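Local coordinates for lipoate-protein ligase 1 (Plasmodium falciparum, PDB 5T8U), which is a ligase with a catalytic domain of the lipoyl protein ligase A/B family, modelled here with lipoic acid bound, at residues P12-S17 / E223-Y228; I55-R60 / C107-N112. All blocks are in the same frame, centred on the assembly; numbering follows the deposited sequence.

Contact 1 (P12-S17 / E223-Y228); sequences PLVLVS and EFTKFY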
loop_
_atom_site.group_PDB
_atom_site.type_symbol
_atom_site.label_atom_id
_atom_site.label_comp_id
_atom_site.label_asym_id
_atom_site.label_seq_id
_atom_site.Cartn_x
_atom_site.Cartn_y
_atom_site.Cartn_z
ATOM N N PRO A 12 -6.284 19.783 8.319
ATOM C CA PRO A 12 -6.313 18.349 8.007
ATOM C C PRO A 12 -7.692 17.900 7.546
ATOM O O PRO A 12 -8.704 18.566 7.772
ATOM C CB PRO A 12 -5.917 17.683 9.333
ATOM C CG PRO A 12 -6.114 18.731 10.380
ATOM C CD PRO A 12 -5.879 20.041 9.710
ATOM N N LEU A 13 -7.717 16.741 6.887
ATOM C CA LEU A 13 -8.932 16.206 6.289
ATOM C C LEU A 13 -9.161 14.769 6.734
ATOM O O LEU A 13 -8.216 13.983 6.864
ATOM C CB LEU A 13 -8.872 16.251 4.758
ATOM C CG LEU A 13 -9.168 17.580 4.065
ATOM C CD1 LEU A 13 -8.863 17.466 2.578
ATOM C CD2 LEU A 13 -10.616 17.994 4.277
ATOM N N VAL A 14 -10.431 14.438 6.949
ATOM C CA VAL A 14 -10.872 13.082 7.251
ATOM C C VAL A 14 -11.891 12.704 6.185
ATOM O O VAL A 14 -12.974 13.301 6.111
ATOM C CB VAL A 14 -11.475 12.972 8.657
ATOM C CG1 VAL A 14 -11.777 11.521 8.998
ATOM C CG2 VAL A 14 -10.541 13.588 9.690
ATOM N N LEU A 15 -11.549 11.721 5.359
ATOM C CA LEU A 15 -12.372 11.289 4.242
ATOM C C LEU A 15 -12.821 9.852 4.473
ATOM O O LEU A 15 -12.085 9.044 5.050
ATOM C CB LEU A 15 -11.601 11.398 2.921
ATOM C CG LEU A 15 -10.750 12.661 2.753
ATOM C CD1 LEU A 15 -10.009 12.634 1.424
ATOM C CD2 LEU A 15 -11.598 13.916 2.868
ATOM N N VAL A 16 -14.032 9.541 4.022
ATOM C CA VAL A 16 -14.634 8.230 4.221
ATOM C C VAL A 16 -15.274 7.785 2.915
ATOM O O VAL A 16 -15.822 8.604 2.169
ATOM C CB VAL A 16 -15.678 8.255 5.358
ATOM C CG1 VAL A 16 -16.345 6.893 5.515
ATOM C CG2 VAL A 16 -15.025 8.682 6.663
ATOM N N SER A 17 -15.199 6.486 2.640
ATOM C CA SER A 17 -15.873 5.879 1.501
ATOM C C SER A 17 -16.745 4.742 2.010
ATOM O O SER A 17 -16.234 3.778 2.590
ATOM C CB SER A 17 -14.868 5.365 0.470
ATOM O OG SER A 17 -15.518 4.608 -0.537
ATOM N N GLU A 223 -8.012 10.563 17.637
ATOM C CA GLU A 223 -6.575 10.676 17.873
ATOM C C GLU A 223 -5.837 11.301 16.694
ATOM O O GLU A 223 -4.735 11.825 16.879
ATOM C CB GLU A 223 -5.985 9.302 18.189
ATOM C CG GLU A 223 -6.299 8.807 19.591
ATOM C CD GLU A 223 -5.676 9.673 20.670
ATOM O OE1 GLU A 223 -6.026 9.495 21.855
ATOM O OE2 GLU A 223 -4.835 10.533 20.332
ATOM N N PHE A 224 -6.414 11.255 15.494
ATOM C CA PHE A 224 -5.819 11.921 14.340
ATOM C C PHE A 224 -5.914 13.437 14.481
ATOM O O PHE A 224 -4.893 14.141 14.553
ATOM C CB PHE A 224 -6.522 11.431 13.070
ATOM C CG PHE A 224 -6.087 12.122 11.810
ATOM C CD1 PHE A 224 -4.953 11.709 11.130
ATOM C CD2 PHE A 224 -6.835 13.162 11.282
ATOM C CE1 PHE A 224 -4.564 12.333 9.961
ATOM C CE2 PHE A 224 -6.450 13.791 10.115
ATOM C CZ PHE A 224 -5.312 13.376 9.453
ATOM N N THR A 225 -7.144 13.956 14.541
ATOM C CA THR A 225 -7.348 15.387 14.736
ATOM C C THR A 225 -6.581 15.886 15.954
ATOM O O THR A 225 -5.898 16.916 15.900
ATOM C CB THR A 225 -8.844 15.677 14.888
ATOM O OG1 THR A 225 -9.561 15.074 13.803
ATOM C CG2 THR A 225 -9.110 17.175 14.894
ATOM N N LYS A 226 -6.680 15.158 17.068
ATOM C CA LYS A 226 -5.974 15.553 18.281
ATOM C C LYS A 226 -4.468 15.558 18.062
ATOM O O LYS A 226 -3.766 16.456 18.541
ATOM C CB LYS A 226 -6.348 14.619 19.430
ATOM C CG LYS A 226 -5.485 14.771 20.671
ATOM C CD LYS A 226 -6.107 14.049 21.855
ATOM C CE LYS A 226 -5.055 13.360 22.709
ATOM N NZ LYS A 226 -5.673 12.528 23.778
ATOM N N PHE A 227 -3.949 14.560 17.344
ATOM C CA PHE A 227 -2.518 14.529 17.066
ATOM C C PHE A 227 -2.086 15.779 16.314
ATOM O O PHE A 227 -1.035 16.356 16.612
ATOM C CB PHE A 227 -2.149 13.278 16.268
ATOM C CG PHE A 227 -0.695 13.220 15.877
ATOM C CD1 PHE A 227 -0.260 13.773 14.682
ATOM C CD2 PHE A 227 0.238 12.623 16.711
ATOM C CE1 PHE A 227 1.076 13.726 14.324
ATOM C CE2 PHE A 227 1.576 12.573 16.356
ATOM C CZ PHE A 227 1.994 13.126 15.161
ATOM N N TYR A 228 -2.881 16.216 15.339
ATOM C CA TYR A 228 -2.530 17.405 14.573
ATOM C C TYR A 228 -3.102 18.688 15.166
ATOM O O TYR A 228 -3.083 19.727 14.496
ATOM C CB TYR A 228 -2.978 17.247 13.119
ATOM C CG TYR A 228 -2.180 16.203 12.370
ATOM C CD1 TYR A 228 -0.811 16.353 12.176
ATOM C CD2 TYR A 228 -2.791 15.068 11.859
ATOM C CE1 TYR A 228 -0.078 15.401 11.497
ATOM C CE2 TYR A 228 -2.066 14.114 11.179
ATOM C CZ TYR A 228 -0.712 14.284 11.000
ATOM O OH TYR A 228 0.005 13.327 10.319
#

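Contact 2 (I55-R60 / C107-N112); sequences ILFLWR and CFTFLN. With LPA (lipoic acid), chain C.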
loop_
_atom_site.group_PDB
_atom_site.type_symbol
_atom_site.label_atom_id
_atom_site.label_comp_id
_atom_site.label_asym_id
_atom_site.label_seq_id
_atom_site.Cartn_x
_atom_site.Cartn_y
_atom_site.Cartn_z
ATOM N N ILE A 55 -3.998 14.023 5.503
ATOM C CA ILE A 55 -5.266 13.395 5.147
ATOM C C ILE A 55 -5.322 12.011 5.771
ATOM O O ILE A 55 -4.341 11.258 5.726
ATOM C CB ILE A 55 -5.452 13.290 3.618
ATOM C CG1 ILE A 55 -5.555 14.684 3.007
ATOM C CG2 ILE A 55 -6.682 12.440 3.276
ATOM C CD1 ILE A 55 -5.715 14.703 1.502
ATOM N N LEU A 56 -6.478 11.675 6.340
ATOM C CA LEU A 56 -6.795 10.315 6.753
ATOM C C LEU A 56 -8.028 9.862 5.989
ATOM O O LEU A 56 -9.061 10.532 6.029
ATOM C CB LEU A 56 -7.047 10.228 8.261
ATOM C CG LEU A 56 -7.682 8.922 8.753
ATOM C CD1 LEU A 56 -6.837 7.718 8.361
ATOM C CD2 LEU A 56 -7.887 8.962 10.256
ATOM N N PHE A 57 -7.922 8.729 5.298
ATOM C CA PHE A 57 -9.011 8.200 4.486
ATOM C C PHE A 57 -9.319 6.779 4.935
ATOM O O PHE A 57 -8.437 5.915 4.916
ATOM C CB PHE A 57 -8.647 8.236 3.000
ATOM C CG PHE A 57 -9.590 7.461 2.123
ATOM C CD1 PHE A 57 -10.957 7.640 2.227
ATOM C CD2 PHE A 57 -9.106 6.563 1.182
ATOM C CE1 PHE A 57 -11.828 6.934 1.422
ATOM C CE2 PHE A 57 -9.974 5.854 0.370
ATOM C CZ PHE A 57 -11.338 6.041 0.491
ATOM N N LEU A 58 -10.568 6.541 5.329
ATOM C CA LEU A 58 -10.991 5.254 5.865
ATOM C C LEU A 58 -11.921 4.559 4.880
ATOM O O LEU A 58 -12.774 5.202 4.261
ATOM C CB LEU A 58 -11.689 5.437 7.214
ATOM C CG LEU A 58 -10.743 5.876 8.332
ATOM C CD1 LEU A 58 -11.474 6.690 9.389
ATOM C CD2 LEU A 58 -10.078 4.660 8.954
ATOM N N TRP A 59 -11.755 3.245 4.735
ATOM C CA TRP A 59 -12.529 2.507 3.746
ATOM C C TRP A 59 -12.484 1.024 4.076
ATOM O O TRP A 59 -11.562 0.543 4.737
ATOM C CB TRP A 59 -12.011 2.765 2.325
ATOM C CG TRP A 59 -10.507 2.735 2.188
ATOM C CD1 TRP A 59 -9.612 3.605 2.746
ATOM C CD2 TRP A 59 -9.729 1.802 1.425
ATOM N NE1 TRP A 59 -8.332 3.265 2.389
ATOM C CE2 TRP A 59 -8.375 2.164 1.577
ATOM C CE3 TRP A 59 -10.044 0.694 0.633
ATOM C CZ2 TRP A 59 -7.341 1.458 0.967
ATOM C CZ3 TRP A 59 -9.014 -0.003 0.025
ATOM C CH2 TRP A 59 -7.680 0.381 0.198
ATOM N N ARG A 60 -13.501 0.304 3.609
ATOM C CA ARG A 60 -13.600 -1.135 3.805
ATOM C C ARG A 60 -13.929 -1.799 2.477
ATOM O O ARG A 60 -14.515 -1.181 1.585
ATOM C CB ARG A 60 -14.669 -1.487 4.851
ATOM C CG ARG A 60 -14.368 -0.962 6.246
ATOM C CD ARG A 60 -15.638 -0.833 7.073
ATOM N NE ARG A 60 -16.299 -2.117 7.287
ATOM C CZ ARG A 60 -17.502 -2.258 7.835
ATOM N NH1 ARG A 60 -18.189 -1.192 8.226
ATOM N NH2 ARG A 60 -18.024 -3.466 7.990
ATOM N N CYS A 107 -9.481 -0.359 6.476
ATOM C CA CYS A 107 -8.347 0.091 5.680
ATOM C C CYS A 107 -8.166 1.587 5.886
ATOM O O CYS A 107 -9.114 2.362 5.714
ATOM C CB CYS A 107 -8.545 -0.211 4.187
ATOM S SG CYS A 107 -8.636 -1.968 3.771
ATOM N N PHE A 108 -6.946 1.983 6.245
ATOM C CA PHE A 108 -6.603 3.375 6.487
ATOM C C PHE A 108 -5.582 3.838 5.457
ATOM O O PHE A 108 -4.739 3.060 5.000
ATOM C CB PHE A 108 -6.040 3.571 7.902
ATOM C CG PHE A 108 -4.740 2.856 8.145
ATOM C CD1 PHE A 108 -3.531 3.482 7.890
ATOM C CD2 PHE A 108 -4.725 1.560 8.633
ATOM C CE1 PHE A 108 -2.330 2.829 8.114
ATOM C CE2 PHE A 108 -3.528 0.902 8.860
ATOM C CZ PHE A 108 -2.330 1.538 8.600
ATOM N N THR A 109 -5.664 5.118 5.098
ATOM C CA THR A 109 -4.757 5.717 4.123
ATOM C C THR A 109 -4.357 7.096 4.630
ATOM O O THR A 109 -5.182 8.016 4.651
ATOM C CB THR A 109 -5.409 5.815 2.744
ATOM O OG1 THR A 109 -5.796 4.508 2.301
ATOM C CG2 THR A 109 -4.447 6.431 1.728
ATOM N N PHE A 110 -3.099 7.234 5.040
ATOM C CA PHE A 110 -2.545 8.524 5.424
ATOM C C PHE A 110 -1.844 9.149 4.224
ATOM O O PHE A 110 -1.012 8.501 3.579
ATOM C CB PHE A 110 -1.556 8.371 6.579
ATOM C CG PHE A 110 -2.183 7.934 7.870
ATOM C CD1 PHE A 110 -2.773 8.860 8.716
ATOM C CD2 PHE A 110 -2.168 6.603 8.247
ATOM C CE1 PHE A 110 -3.346 8.462 9.908
ATOM C CE2 PHE A 110 -2.739 6.201 9.440
ATOM C CZ PHE A 110 -3.329 7.132 10.271
ATOM N N LEU A 111 -2.182 10.401 3.926
ATOM C CA LEU A 111 -1.481 11.176 2.909
ATOM C C LEU A 111 -0.842 12.380 3.581
ATOM O O LEU A 111 -1.485 13.055 4.392
ATOM C CB LEU A 111 -2.421 11.632 1.790
ATOM C CG LEU A 111 -3.293 10.556 1.145
ATOM C CD1 LEU A 111 -4.134 11.163 0.038
ATOM C CD2 LEU A 111 -2.444 9.419 0.606
ATOM N N ASN A 112 0.421 12.645 3.249
ATOM C CA ASN A 112 1.150 13.737 3.877
ATOM C C ASN A 112 2.038 14.430 2.854
ATOM O O ASN A 112 2.304 13.907 1.771
ATOM C CB ASN A 112 1.997 13.241 5.055
ATOM C CG ASN A 112 1.155 12.691 6.187
ATOM O OD1 ASN A 112 0.738 11.533 6.159
ATOM N ND2 ASN A 112 0.903 13.519 7.194
HETATM C C1 LPA C . 2.013 -6.386 4.082
HETATM O O1 LPA C . 1.723 -7.086 5.087
HETATM C C2 LPA C . 1.322 -5.042 3.864
HETATM O O2 LPA C . 2.876 -6.792 3.259
HETATM C C3 LPA C . -0.147 -5.285 3.528
HETATM C C4 LPA C . -0.769 -4.012 2.957
HETATM C C5 LPA C . -2.128 -4.360 2.351
HETATM C C6 LPA C . -2.687 -3.246 1.705
HETATM S S6 LPA C . -3.731 -3.718 0.675
HETATM C C7 LPA C . -3.656 -2.110 3.002
HETATM C C8 LPA C . -4.980 -1.561 2.303
HETATM S S8 LPA C . -5.057 -2.324 0.639
HETATM O O HOH W 1 -2.099 11.862 7.591
#

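Contact 1 (P12-S17 / E223-Y228)
Helix-on-sheet packing in the alpha/beta catalytic domain brings the last turn of helix 213-227 against the start of strand 13-17, the axes of residues 223-227 and 13-17 running nearly antiparallel (162°), 10.0 Å apart at their closest. Phe224 carries the contact. Its CG stands anti to the backbone N (chi1 175°), which sends the ring out from the helix to the strand. The leading atom, CE2, lies 4.0 Å from Pro12 CB and also comes within 3.7 Å of Leu13 O; both approach the ring obliquely. Val14 passes Phe224 in the opposite direction, its CG2 4.1 Å from CD2 of that ring. No hydrogen bond joins the segments; apart from that carbonyl, the touching atoms are largely apolar. Behind Phe224, the Tyr228 ring presents its edge, with Tyr228 CD2 3.7 Å above the Phe224 plane and offset toward the rim. Tyr228 has already left helical geometry, but its N still bonds to Phe224 O at 3.0 Å, and its CB reaches toward the Pro12 ring. Beyond the pair, Glu223 and Phe227 lean on helix 117-132, Phe224 also touches Leu56 of strand 55-59, and strand 13-17 runs in the sheet between strands 55-59 and 244-245.

Contact 2 (I55-R60 / C107-N112)
Ile55 O has three partners. Leu111 N bonds to a lone pair of Ile55 O, 2.9 Å away and nearly straight at 164°. Water 1 lies 3.0 Å from Ile55 O, placed to donate to it, but Asn112 OD1 and others compete for its protons. The third hold is softer: a CA-H...O contact from Phe110 CA to Ile55 O at 3.3 Å. Midway along the pair, Thr109 OG1 is held twice. Trp59 NE1 points at Thr109 OG1 close to the indole plane, 2.8 Å away with an N-H...O angle of 151°, and a second hydrogen bond links Thr109 OG1 to Glu29 of helix 22-34. To reach there, Trp59 takes the crowded first torsion, CG between the backbone N and the carbonyl carbon (chi1 44°), which folds the indole across to the neighbouring strand. Cys107 CB then sits over the six-membered ring, 3.6 Å from its centroid, and the sulfur SG follows over the same face in a sulfur-aromatic contact. With NE1 anchored and this face covered, the indole is fixed in its rotation, and its far corner CH2 lies 3.8 Å from S8 of lipoic acid. On the opposite side of the sheet, Leu56 CD1 makes a CH-pi contact over the Phe110 ring, 4.2 Å from the centroid. Five antiparallel bridges, from Ile55 with Leu111 to Trp59 with Cys107, make this a regular buried strand pair within a mixed sheet, with one end forming part of the wall of the lipoic acid pocket.

The two contacts lie with their centres about 9 Å apart and share one mixed sheet, in which strands 13-17 and 55-59 are parallel neighbours. Backbone pairing joins them directly: Leu15 N to Leu56 O at 2.8 Å, probably a hydrogen bond. Along the chain, contact 2 is nested inside the long loop closed by contact 1, so the order is 12-17, 55-60, 107-112, 223-228. A hydrogen bond between Asn112 ND2 and Tyr228 OH ties the helix end to the far strand as well. Contact 1 thus packs a helix onto the sheet near its 244-245 border, while contact 2 leads inward toward the bound lipoic acid.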